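Local coordinates for protein tricorn protease (Thermoplasma acidophilum, PDB 1K32) that probably cleaves peptides as a serine protease acting downstream of the proteasome, with beta-propellers that are thought to gate substrate passage, at residues A[96-101]-A[144-149]. Residues are numbered along the deposited sequence; the frame is centred on the assembly and turned at random.
Sequences TYFSGK and INFVPL
Phe98 and Phe146 reach for one another from opposite directions, and their rings meet obliquely, with centroids 4.9 Å apart and planes inclined at 52°. Phe98 CZ does most of the touching: it stands over one face of the Phe146 ring, displaced toward the rim, and comes within 3.5 Å of Phe146 CE1. Phe98 CE1 follows at 3.9 Å from Phe146 CE2. In each phenylalanine CG lies anti to the carbonyl carbon (chi1 -62° and -61°); with CB of each residue already directed at the other segment, this turn brings the two rings together. Flat, wholly apolar rings suit this buried place, where Ala126 and Met127 also touch Phe98 and Ile122 lies against Phe146.

The contact joins two neighbouring antiparallel blades of a beta-propeller: segment 96-101 runs from a turn into strand 100-103, and 145-148 is an outermost strand of the next sheet, entered through a classic beta bulge in which Ile144 and Asn145 both face Glu140.

Thr96 adds a methyl, CG2, 4.0 Å from Phe146 CE2, its side chain crossing the phenylalanine at roughly a right angle. Threonine serves two surroundings here, for its hydroxyl OG1 is hydrogen-bonded within its own blade, to Asp81 OD2 and Leu82 N.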
loop_
_atom_site.group_PDB
_atom_site.type_symbol
_atom_site.label_atom_id
_atom_site.label_comp_id
_atom_site.label_asym_id
_atom_site.label_seq_id
_atom_site.Cartn_x
_atom_site.Cartn_y
_atom_site.Cartn_z
ATOM N N THR A 96 16.295 -53.682 -21.259
ATOM C CA THR A 96 15.163 -52.900 -21.746
ATOM C C THR A 96 14.984 -51.595 -21.006
ATOM O O THR A 96 15.184 -51.513 -19.791
ATOM C CB THR A 96 13.826 -53.659 -21.651
ATOM O OG1 THR A 96 13.529 -53.952 -20.281
ATOM C CG2 THR A 96 13.874 -54.935 -22.457
ATOM N N TYR A 97 14.598 -50.574 -21.760
ATOM C CA TYR A 97 14.352 -49.256 -21.205
ATOM C C TYR A 97 12.936 -48.841 -21.570
ATOM O O TYR A 97 12.695 -47.725 -22.028
ATOM C CB TYR A 97 15.368 -48.259 -21.753
ATOM C CG TYR A 97 16.784 -48.568 -21.338
ATOM C CD1 TYR A 97 17.494 -49.608 -21.939
ATOM C CD2 TYR A 97 17.416 -47.830 -20.337
ATOM C CE1 TYR A 97 18.798 -49.907 -21.555
ATOM C CE2 TYR A 97 18.728 -48.118 -19.948
ATOM C CZ TYR A 97 19.409 -49.159 -20.564
ATOM O OH TYR A 97 20.708 -49.447 -20.214
ATOM N N PHE A 98 12.004 -49.767 -21.361
ATOM C CA PHE A 98 10.597 -49.544 -21.655
ATOM C C PHE A 98 9.803 -49.022 -20.457
ATOM O O PHE A 98 8.818 -48.305 -20.617
ATOM C CB PHE A 98 9.952 -50.854 -22.106
ATOM C CG PHE A 98 10.525 -51.427 -23.371
ATOM C CD1 PHE A 98 10.664 -52.815 -23.518
ATOM C CD2 PHE A 98 10.924 -50.600 -24.421
ATOM C CE1 PHE A 98 11.198 -53.358 -24.690
ATOM C CE2 PHE A 98 11.458 -51.136 -25.590
ATOM C CZ PHE A 98 11.598 -52.511 -25.728
ATOM N N SER A 99 10.235 -49.387 -19.259
ATOM C CA SER A 99 9.513 -49.033 -18.047
ATOM C C SER A 99 8.089 -49.584 -18.198
ATOM O O SER A 99 7.116 -48.873 -18.021
ATOM C CB SER A 99 9.482 -47.515 -17.840
ATOM O OG SER A 99 8.780 -47.187 -16.654
ATOM N N GLY A 100 7.972 -50.862 -18.546
ATOM C CA GLY A 100 6.651 -51.445 -18.703
ATOM C C GLY A 100 5.778 -51.301 -17.458
ATOM O O GLY A 100 6.274 -51.383 -16.333
ATOM N N LYS A 101 4.482 -51.076 -17.653
ATOM C CA LYS A 101 3.560 -50.942 -16.525
ATOM C C LYS A 101 3.360 -52.314 -15.893
ATOM O O LYS A 101 3.298 -53.320 -16.588
ATOM C CB LYS A 101 2.203 -50.416 -16.979
ATOM C CG LYS A 101 2.221 -49.066 -17.671
ATOM C CD LYS A 101 0.797 -48.687 -18.071
ATOM C CE LYS A 101 0.725 -47.344 -18.779
ATOM N NZ LYS A 101 -0.696 -46.943 -18.986
ATOM N N ILE A 144 19.596 -53.541 -28.285
ATOM C CA ILE A 144 19.792 -52.495 -29.295
ATOM C C ILE A 144 18.614 -52.477 -30.261
ATOM O O ILE A 144 18.205 -51.422 -30.751
ATOM C CB ILE A 144 21.091 -52.718 -30.141
ATOM C CG1 ILE A 144 22.340 -52.623 -29.254
ATOM C CG2 ILE A 144 21.160 -51.684 -31.286
ATOM C CD1 ILE A 144 22.656 -51.225 -28.725
ATOM N N ASN A 145 18.064 -53.654 -30.523
ATOM C CA ASN A 145 16.957 -53.784 -31.456
ATOM C C ASN A 145 15.996 -54.892 -31.023
ATOM O O ASN A 145 16.401 -55.871 -30.397
ATOM C CB ASN A 145 17.518 -54.082 -32.858
ATOM C CG ASN A 145 16.439 -54.177 -33.927
ATOM O OD1 ASN A 145 15.700 -53.220 -34.177
ATOM N ND2 ASN A 145 16.348 -55.337 -34.569
ATOM N N PHE A 146 14.719 -54.731 -31.340
ATOM C CA PHE A 146 13.727 -55.741 -30.983
ATOM C C PHE A 146 12.974 -56.111 -32.243
ATOM O O PHE A 146 12.468 -55.244 -32.960
ATOM C CB PHE A 146 12.748 -55.219 -29.928
ATOM C CG PHE A 146 13.400 -54.824 -28.642
ATOM C CD1 PHE A 146 14.021 -53.583 -28.515
ATOM C CD2 PHE A 146 13.443 -55.710 -27.567
ATOM C CE1 PHE A 146 14.673 -53.235 -27.332
ATOM C CE2 PHE A 146 14.091 -55.372 -26.389
ATOM C CZ PHE A 146 14.707 -54.137 -26.262
ATOM N N VAL A 147 12.913 -57.408 -32.509
ATOM C CA VAL A 147 12.253 -57.915 -33.692
ATOM C C VAL A 147 10.955 -58.599 -33.287
ATOM O O VAL A 147 10.974 -59.609 -32.592
ATOM C CB VAL A 147 13.145 -58.944 -34.425
ATOM C CG1 VAL A 147 12.443 -59.425 -35.665
ATOM C CG2 VAL A 147 14.518 -58.327 -34.757
ATOM N N PRO A 148 9.813 -58.055 -33.731
ATOM C CA PRO A 148 8.500 -58.619 -33.407
ATOM C C PRO A 148 8.268 -59.953 -34.110
ATOM O O PRO A 148 8.623 -60.122 -35.279
ATOM C CB PRO A 148 7.537 -57.525 -33.877
ATOM C CG PRO A 148 8.239 -56.959 -35.069
ATOM C CD PRO A 148 9.680 -56.863 -34.590
ATOM N N LEU A 149 7.691 -60.910 -33.396
ATOM C CA LEU A 149 7.418 -62.212 -33.991
ATOM C C LEU A 149 6.051 -62.192 -34.634
ATOM O O LEU A 149 5.727 -63.057 -35.433
ATOM C CB LEU A 149 7.500 -63.313 -32.931
ATOM C CG LEU A 149 8.832 -63.381 -32.169
ATOM C CD1 LEU A 149 8.906 -64.706 -31.436
ATOM C CD2 LEU A 149 10.022 -63.236 -33.134
#